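Local coordinates for hypothetical protein, similar to alpha-acetolactate decarboxylase (Staphylococcus aureus subsp. aureus, PDB 1XV2) that is of unproven function but probably catalyses, as a zinc-containing alpha-acetolactate decarboxylase, the loss of carbon dioxide from alpha-acetolactate to give acetoin, at residues L37-L42 / H176-D181; A84-P89 / K103-S108; E149-I154 / R184-H189. All blocks are in the same frame, centred on the assembly; numbering follows the deposited sequence.

Contact 1 is core and lies near the centre of the chain, where strand 37-42 of the seven-stranded mixed sheet crosses strand 174-181 of the antiparallel one; contacts 2 and 3 lie at the surface. Contacts 1 and 3 share the zinc ion and its three waters, and their strands 174-181 and 187-195 are neighbours, joined by a probable backbone hydrogen bond from Phe179 to Gly188. Contact 2 reaches the same antiparallel sheet through strand 86-94. Apolar carbon on metal-bound imidazoles marks the core. At the surface, the salt bridge of contact 2 crosses between the segments, whereas that of contact 3 lies within 149-154 and holds the arginine that stacks on Tyr186.

Contact 1. Residues L37-L42 / H176-D181; sequences LGIATL and HIHFAD. With ZN (zinc ion), chain E.
This is a buried, apolar contact between two sheets at the zinc site: strand 37-42 of the mixed sheet passes across strand 176-181 of the antiparallel sheet at 94°, with the axes 7.2 Å apart. Ile39 does nearly all the touching. Its side chain meets the imidazoles of His176 and His178, which point toward it from alternate positions on their strand. The end of the isoleucine, CD1, lies over the middle of one face of His176. Its branch point lies over a face of His178 instead, with Ile39 CB 3.7 Å from that ring's centroid and displaced toward the rim beside ND1, a CH-pi contact, while Ile39 CG2 comes within 3.5 Å of His178 CG. The torsions divide this work: CG1 stands between the backbone N and the carbonyl carbon (chi1 62°) and carries CD1 to His176, and CG2 takes the place beside the N and reaches His178. At the edge of the second imidazole, near its plane, Ala40 O approaches His178 CE1 at 3.4 Å. The ring's ND1 is hydrogen-bonded to the carbonyl O of Val49 on strand 48-52, which adjoins strand 37-42.

Both imidazoles bind the zinc through NE2, at 2.3 Å for His176 NE2. With ND1 of His189 and three waters they make a six-coordinate, distorted octahedral site in which each water stands roughly across the metal from a histidine nitrogen. Metal at one nitrogen and Val49 O at the other restrict rotation of the His178 ring, and the carbonyl would be expected to make that ring a somewhat stronger zinc ligand. The water-bearing side of the metal is consistent with the place where a decarboxylase of this family would take up its substrate.

Contact 2. Residues A84-P89 / K103-S108; sequences ASKTFP and KNEMLS
Two polar bonds converge on Lys86 NZ, both from Glu105 across the contact. The stronger is to the main chain: Lys86 NZ donates to Glu105 O at 2.8 Å, in the carbonyl plane and on a lone pair, with a C=O...N angle of 127°. The other is a longer salt bridge, Lys86 NZ to Glu105 OE1 at 3.3 Å, in which the ammonium group comes from above the carboxylate plane. The lysine leaves its backbone extended and then bends at chi3 (-72°), which turns NZ into the angle between carbonyl and carboxylate. Since Glu105 is the final residue of helix 95-105, the lysine's positive charge lies at the carbonyl end of the helix, where it should be favourable.

Apolar contact comes from the methylenes of the same two residues and from Phe88. Glu105 CG rests over a face of the Phe88 ring, 3.9 Å from its centroid, a CH-pi contact displaced toward CE2. Glu105 CB fits between the ring and the lysine chain, 3.6 Å from both Phe88 CE2 and Lys86 CD. The glutamate bends at chi2, and its carboxylate plane stands 70° from that of the ring.

Lys86 follows Ser85 in a classic beta bulge facing Ile202 of strand 198-204, the strand on which Phe88 also packs. Past the helix, Met106, present as selenomethionine, turns away from the contact and packs on Phe162 and Phe175, on strands 154-163 and 174-181. Leu107 and Ser108 continue to the dimer interface, where they meet Val220 and Phe219 of the second subunit.

Contact 3. Residues E149-I154 / R184-H189; sequences EKRQDI and RAYGGH. With ZN (zinc ion), chain E.
The Tyr186 ring carries Arg151 on one face: Arg151 CG stands over the ring centre, 3.5 Å from the centroid, and the guanidinium lies farther along the same face, toward CD1 and CB, its centre 4.2 Å from that of the ring and the planes 29° apart. At the ring's edge are Glu149 CB, 3.8 Å from Tyr186 CE1, and the carbonyl of Glu149. A bend at chi2 (-63°) folds the Arg151 chain back over the ring and brings the guanidinium down on the face that CG already covers. At the guanidinium edge, in its plane, water 4 accepts from Arg151 NH2 and donates to Ala185 O, and thus links the two segments.

Glu149 braces the guanidinium: its OE2 accepts from Arg151 NH2 at 3.0 Å, on the syn side but tilted out of both planes, and takes a weak bond from Arg151 NE.

The contact lies at one end of the antiparallel sheet, where strand 148-151 turns a corner at Gln152 and Asp153 into strand 154-163, with a G1 beta bulge at Asp153 and Ile154 opposite Phe121. The loop entering strand 187-195, the strand that bears the zinc ligand His189, lays Tyr186 against this corner.

Tyr186 OH donates to Glu149 O at 2.8 Å, from well above the carbonyl plane. Ile154 CD1 closes on the ring obliquely, 3.6 Å from Tyr186 CD2. Tyr186 also packs on Met124, Val126 and Phe179, and its backbone N is bound by the carboxylate of Asp181.

Contact 1. Residues L37-L42 / H176-D181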
# COMPACT_ATOMS: atom_id res chain seq x y z
N LEU A 37 -18.58 -1.08 -6.81
CA LEU A 37 -17.90 -1.46 -8.05
C LEU A 37 -16.52 -2.00 -7.73
O LEU A 37 -15.73 -1.36 -7.03
CB LEU A 37 -17.78 -0.25 -8.98
CG LEU A 37 -17.02 -0.47 -10.29
CD1 LEU A 37 -17.53 0.50 -11.35
CD2 LEU A 37 -15.53 -0.28 -10.06
N GLY A 38 -16.22 -3.19 -8.25
CA GLY A 38 -14.92 -3.78 -7.99
C GLY A 38 -14.76 -5.20 -8.49
O GLY A 38 -15.58 -5.72 -9.26
N ILE A 39 -13.69 -5.84 -8.04
CA ILE A 39 -13.36 -7.20 -8.44
C ILE A 39 -12.85 -7.99 -7.24
O ILE A 39 -12.40 -7.41 -6.25
CB ILE A 39 -12.26 -7.19 -9.50
CG1 ILE A 39 -11.00 -6.55 -8.91
CG2 ILE A 39 -12.72 -6.39 -10.72
CD1 ILE A 39 -9.87 -6.37 -9.90
N ALA A 40 -12.91 -9.31 -7.35
CA ALA A 40 -12.44 -10.18 -6.28
C ALA A 40 -12.54 -11.63 -6.71
O ALA A 40 -12.68 -11.94 -7.89
CB ALA A 40 -13.27 -9.95 -5.01
N THR A 41 -12.45 -12.52 -5.73
CA THR A 41 -12.57 -13.95 -5.96
C THR A 41 -13.03 -14.55 -4.64
O THR A 41 -13.08 -13.84 -3.62
CB THR A 41 -11.23 -14.57 -6.40
OG1 THR A 41 -11.40 -15.99 -6.57
CG2 THR A 41 -10.13 -14.29 -5.39
N LEU A 42 -13.38 -15.83 -4.64
CA LEU A 42 -13.85 -16.46 -3.41
C LEU A 42 -12.79 -17.33 -2.75
O LEU A 42 -11.68 -17.46 -3.25
CB LEU A 42 -15.09 -17.32 -3.71
CG LEU A 42 -16.27 -16.58 -4.35
CD1 LEU A 42 -17.42 -17.55 -4.53
CD2 LEU A 42 -16.70 -15.41 -3.47
N HIS A 176 -6.38 -4.07 -13.97
CA HIS A 176 -6.91 -5.35 -13.51
C HIS A 176 -8.41 -5.17 -13.68
O HIS A 176 -9.03 -4.38 -12.96
CB HIS A 176 -6.54 -5.60 -12.04
CG HIS A 176 -6.99 -6.94 -11.54
ND1 HIS A 176 -6.66 -7.42 -10.29
CD2 HIS A 176 -7.75 -7.90 -12.12
CE1 HIS A 176 -7.20 -8.61 -10.12
NE2 HIS A 176 -7.87 -8.93 -11.21
N ILE A 177 -8.97 -5.89 -14.64
CA ILE A 177 -10.39 -5.76 -14.95
C ILE A 177 -11.15 -7.07 -15.12
O ILE A 177 -10.61 -8.06 -15.61
CB ILE A 177 -10.57 -4.96 -16.26
CG1 ILE A 177 -9.66 -5.54 -17.34
CG2 ILE A 177 -10.25 -3.49 -16.03
CD1 ILE A 177 -9.88 -4.96 -18.72
N HIS A 178 -12.41 -7.04 -14.72
CA HIS A 178 -13.30 -8.19 -14.84
C HIS A 178 -14.47 -7.75 -15.71
O HIS A 178 -14.74 -6.56 -15.84
CB HIS A 178 -13.82 -8.63 -13.47
CG HIS A 178 -12.80 -9.36 -12.64
ND1 HIS A 178 -13.10 -9.91 -11.42
CD2 HIS A 178 -11.49 -9.62 -12.86
CE1 HIS A 178 -12.02 -10.48 -10.92
NE2 HIS A 178 -11.03 -10.32 -11.77
N PHE A 179 -15.17 -8.72 -16.29
CA PHE A 179 -16.31 -8.44 -17.15
C PHE A 179 -17.56 -9.20 -16.73
O PHE A 179 -17.48 -10.29 -16.17
CB PHE A 179 -15.96 -8.81 -18.60
CG PHE A 179 -17.09 -8.63 -19.57
CD1 PHE A 179 -17.41 -7.37 -20.06
CD2 PHE A 179 -17.84 -9.73 -20.00
CE1 PHE A 179 -18.46 -7.20 -20.97
CE2 PHE A 179 -18.89 -9.57 -20.90
CZ PHE A 179 -19.20 -8.30 -21.39
N ALA A 180 -18.72 -8.61 -17.00
CA ALA A 180 -20.01 -9.22 -16.72
C ALA A 180 -20.95 -8.75 -17.82
O ALA A 180 -21.14 -7.54 -18.01
CB ALA A 180 -20.54 -8.79 -15.34
N ASP A 181 -21.53 -9.69 -18.55
CA ASP A 181 -22.44 -9.35 -19.63
C ASP A 181 -23.82 -8.98 -19.10
O ASP A 181 -24.21 -9.42 -18.01
CB ASP A 181 -22.53 -10.50 -20.65
CG ASP A 181 -23.43 -11.64 -20.18
OD1 ASP A 181 -23.50 -11.91 -18.96
OD2 ASP A 181 -24.05 -12.28 -21.06
ZN ZN E . -8.88 -10.93 -11.50
O HOH W 1 -8.97 -13.32 -11.12
O HOH W 2 -6.88 -12.00 -10.44
O HOH W 3 -8.89 -11.79 -9.18

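Contact 2. Residues A84-P89 / K103-S108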
# COMPACT_ATOMS: atom_id res chain seq x y z
N ALA A 84 -17.63 8.63 -11.02
CA ALA A 84 -16.90 9.00 -12.23
C ALA A 84 -16.52 10.47 -12.27
O ALA A 84 -17.38 11.35 -12.15
CB ALA A 84 -17.73 8.65 -13.46
N SER A 85 -15.23 10.74 -12.43
CA SER A 85 -14.76 12.12 -12.50
C SER A 85 -14.57 12.51 -13.97
O SER A 85 -14.37 13.68 -14.29
CB SER A 85 -13.46 12.29 -11.73
OG SER A 85 -12.50 11.33 -12.13
N LYS A 86 -14.65 11.52 -14.85
CA LYS A 86 -14.50 11.75 -16.28
C LYS A 86 -15.22 10.66 -17.07
O LYS A 86 -15.16 9.48 -16.70
CB LYS A 86 -13.02 11.80 -16.67
CG LYS A 86 -12.80 12.07 -18.16
CD LYS A 86 -11.33 12.23 -18.51
CE LYS A 86 -10.76 13.55 -18.00
NZ LYS A 86 -9.32 13.71 -18.37
N THR A 87 -15.89 11.06 -18.14
CA THR A 87 -16.62 10.14 -19.00
C THR A 87 -16.28 10.45 -20.45
O THR A 87 -16.05 11.61 -20.79
CB THR A 87 -18.14 10.29 -18.80
OG1 THR A 87 -18.46 10.11 -17.41
CG2 THR A 87 -18.89 9.26 -19.62
N PHE A 88 -16.25 9.42 -21.30
CA PHE A 88 -15.95 9.60 -22.72
C PHE A 88 -16.15 8.31 -23.51
O PHE A 88 -15.92 7.22 -23.00
CB PHE A 88 -14.51 10.10 -22.89
CG PHE A 88 -13.46 9.13 -22.41
CD1 PHE A 88 -13.00 8.12 -23.25
CD2 PHE A 88 -12.94 9.23 -21.13
CE1 PHE A 88 -12.02 7.22 -22.82
CE2 PHE A 88 -11.96 8.34 -20.69
CZ PHE A 88 -11.50 7.33 -21.54
N PRO A 89 -16.60 8.43 -24.77
CA PRO A 89 -16.84 7.25 -25.61
C PRO A 89 -15.62 6.74 -26.37
O PRO A 89 -14.60 7.42 -26.49
CB PRO A 89 -17.94 7.73 -26.54
CG PRO A 89 -17.57 9.15 -26.77
CD PRO A 89 -17.17 9.64 -25.38
N LYS A 103 -5.09 5.75 -20.16
CA LYS A 103 -3.83 6.26 -19.64
C LYS A 103 -3.70 7.75 -19.94
O LYS A 103 -3.04 8.48 -19.21
CB LYS A 103 -2.66 5.50 -20.27
CG LYS A 103 -2.55 4.04 -19.84
CD LYS A 103 -1.92 3.90 -18.46
CE LYS A 103 -0.46 4.33 -18.50
NZ LYS A 103 0.24 4.11 -17.21
N ASN A 104 -4.35 8.19 -21.01
CA ASN A 104 -4.33 9.60 -21.41
C ASN A 104 -5.31 10.44 -20.61
O ASN A 104 -5.02 11.59 -20.26
CB ASN A 104 -4.66 9.73 -22.90
CG ASN A 104 -3.56 9.22 -23.80
OD1 ASN A 104 -3.77 9.01 -25.00
ND2 ASN A 104 -2.37 9.02 -23.24
N GLU A 105 -6.48 9.87 -20.32
CA GLU A 105 -7.52 10.58 -19.60
C GLU A 105 -7.44 10.55 -18.08
O GLU A 105 -7.99 11.43 -17.41
CB GLU A 105 -8.90 10.08 -20.05
CG GLU A 105 -9.15 10.26 -21.54
CD GLU A 105 -8.88 11.69 -22.00
OE1 GLU A 105 -9.50 12.62 -21.45
OE2 GLU A 105 -8.06 11.88 -22.93
N MSE A 106 -6.76 9.56 -17.51
CA MSE A 106 -6.64 9.49 -16.06
C MSE A 106 -5.83 10.68 -15.56
O MSE A 106 -5.05 11.26 -16.32
CB MSE A 106 -5.96 8.19 -15.63
CG MSE A 106 -4.54 8.02 -16.15
SE MSE A 106 -3.65 6.48 -15.36
CE MSE A 106 -4.78 5.09 -16.06
N LEU A 107 -6.01 11.03 -14.29
CA LEU A 107 -5.30 12.16 -13.70
C LEU A 107 -3.79 11.93 -13.64
O LEU A 107 -3.00 12.84 -13.88
CB LEU A 107 -5.81 12.43 -12.28
CG LEU A 107 -4.99 13.43 -11.46
CD1 LEU A 107 -4.93 14.77 -12.17
CD2 LEU A 107 -5.60 13.58 -10.07
N SER A 108 -3.39 10.70 -13.31
CA SER A 108 -1.98 10.37 -13.21
C SER A 108 -1.75 8.87 -13.10
O SER A 108 -2.49 8.17 -12.41
CB SER A 108 -1.37 11.06 -11.99
OG SER A 108 -0.03 10.66 -11.81

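Contact 3. Residues E149-I154 / R184-H189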
# COMPACT_ATOMS: atom_id res chain seq x y z
N GLU A 149 -12.89 -18.45 -21.88
CA GLU A 149 -14.04 -18.41 -22.77
C GLU A 149 -14.06 -17.08 -23.50
O GLU A 149 -13.82 -16.02 -22.91
CB GLU A 149 -15.34 -18.59 -21.97
CG GLU A 149 -16.38 -19.47 -22.66
CD GLU A 149 -17.73 -19.45 -21.95
OE1 GLU A 149 -17.77 -19.64 -20.71
OE2 GLU A 149 -18.77 -19.26 -22.63
N LYS A 150 -14.35 -17.14 -24.80
CA LYS A 150 -14.40 -15.95 -25.63
C LYS A 150 -15.80 -15.75 -26.20
O LYS A 150 -16.53 -16.72 -26.42
CB LYS A 150 -13.41 -16.07 -26.79
CG LYS A 150 -11.99 -16.43 -26.37
CD LYS A 150 -11.08 -16.56 -27.58
CE LYS A 150 -9.71 -17.09 -27.20
NZ LYS A 150 -8.87 -17.35 -28.40
N ARG A 151 -16.16 -14.49 -26.44
CA ARG A 151 -17.46 -14.16 -27.01
C ARG A 151 -17.26 -13.07 -28.04
O ARG A 151 -16.20 -12.44 -28.09
CB ARG A 151 -18.43 -13.68 -25.92
CG ARG A 151 -18.82 -14.74 -24.90
CD ARG A 151 -19.57 -15.90 -25.55
NE ARG A 151 -20.00 -16.88 -24.56
CZ ARG A 151 -21.01 -16.70 -23.71
NH1 ARG A 151 -21.71 -15.58 -23.72
NH2 ARG A 151 -21.30 -17.65 -22.82
N GLN A 152 -18.27 -12.85 -28.88
CA GLN A 152 -18.19 -11.83 -29.92
C GLN A 152 -19.48 -11.00 -29.95
O GLN A 152 -20.57 -11.54 -29.77
CB GLN A 152 -17.99 -12.48 -31.29
CG GLN A 152 -16.80 -13.42 -31.37
CD GLN A 152 -16.76 -14.20 -32.67
OE1 GLN A 152 -15.85 -15.01 -32.90
NE2 GLN A 152 -17.74 -13.97 -33.53
N ASP A 153 -19.34 -9.70 -30.17
CA ASP A 153 -20.50 -8.81 -30.23
C ASP A 153 -21.40 -9.03 -29.03
O ASP A 153 -22.59 -9.35 -29.17
CB ASP A 153 -21.27 -9.08 -31.53
CG ASP A 153 -20.38 -8.98 -32.76
OD1 ASP A 153 -19.81 -7.90 -33.00
OD2 ASP A 153 -20.25 -10.00 -33.48
N ILE A 154 -20.83 -8.86 -27.85
CA ILE A 154 -21.56 -9.05 -26.61
C ILE A 154 -21.69 -7.71 -25.89
O ILE A 154 -20.79 -6.86 -25.95
CB ILE A 154 -20.80 -10.06 -25.70
CG1 ILE A 154 -21.65 -10.42 -24.48
CG2 ILE A 154 -19.47 -9.47 -25.27
CD1 ILE A 154 -21.05 -11.55 -23.66
N ARG A 184 -26.10 -11.35 -17.54
CA ARG A 184 -25.66 -11.92 -16.27
C ARG A 184 -25.53 -13.43 -16.45
O ARG A 184 -26.06 -14.20 -15.64
CB ARG A 184 -26.68 -11.65 -15.16
CG ARG A 184 -27.37 -10.29 -15.19
CD ARG A 184 -26.57 -9.18 -14.54
NE ARG A 184 -25.46 -8.72 -15.37
CZ ARG A 184 -24.84 -7.55 -15.21
NH1 ARG A 184 -25.23 -6.72 -14.26
NH2 ARG A 184 -23.84 -7.22 -16.01
N ALA A 185 -24.85 -13.86 -17.50
CA ALA A 185 -24.69 -15.29 -17.76
C ALA A 185 -23.28 -15.66 -18.20
O ALA A 185 -22.95 -16.84 -18.34
CB ALA A 185 -25.70 -15.73 -18.83
N TYR A 186 -22.44 -14.65 -18.39
CA TYR A 186 -21.07 -14.85 -18.83
C TYR A 186 -20.18 -13.76 -18.24
O TYR A 186 -20.58 -12.60 -18.16
CB TYR A 186 -21.01 -14.78 -20.36
CG TYR A 186 -19.61 -14.59 -20.93
CD1 TYR A 186 -18.76 -15.67 -21.14
CD2 TYR A 186 -19.14 -13.31 -21.23
CE1 TYR A 186 -17.47 -15.49 -21.65
CE2 TYR A 186 -17.85 -13.11 -21.73
CZ TYR A 186 -17.03 -14.21 -21.94
OH TYR A 186 -15.77 -14.03 -22.45
N GLY A 187 -18.97 -14.13 -17.84
CA GLY A 187 -18.06 -13.15 -17.29
C GLY A 187 -16.77 -13.75 -16.76
O GLY A 187 -16.57 -14.96 -16.84
N GLY A 188 -15.90 -12.90 -16.23
CA GLY A 188 -14.64 -13.37 -15.69
C GLY A 188 -13.56 -12.31 -15.67
O GLY A 188 -13.84 -11.11 -15.76
N HIS A 189 -12.32 -12.76 -15.51
CA HIS A 189 -11.15 -11.88 -15.48
C HIS A 189 -10.76 -11.64 -16.94
O HIS A 189 -10.44 -12.59 -17.66
CB HIS A 189 -10.01 -12.59 -14.73
CG HIS A 189 -8.72 -11.84 -14.73
ND1 HIS A 189 -8.39 -10.92 -13.76
CD2 HIS A 189 -7.65 -11.90 -15.56
CE1 HIS A 189 -7.18 -10.45 -13.99
NE2 HIS A 189 -6.71 -11.03 -15.08
ZN ZN E . -8.88 -10.93 -11.50
O HOH W 4 -23.54 -17.54 -21.24
O HOH W 1 -8.97 -13.32 -11.12
O HOH W 2 -6.88 -12.00 -10.44
O HOH W 3 -8.89 -11.79 -9.18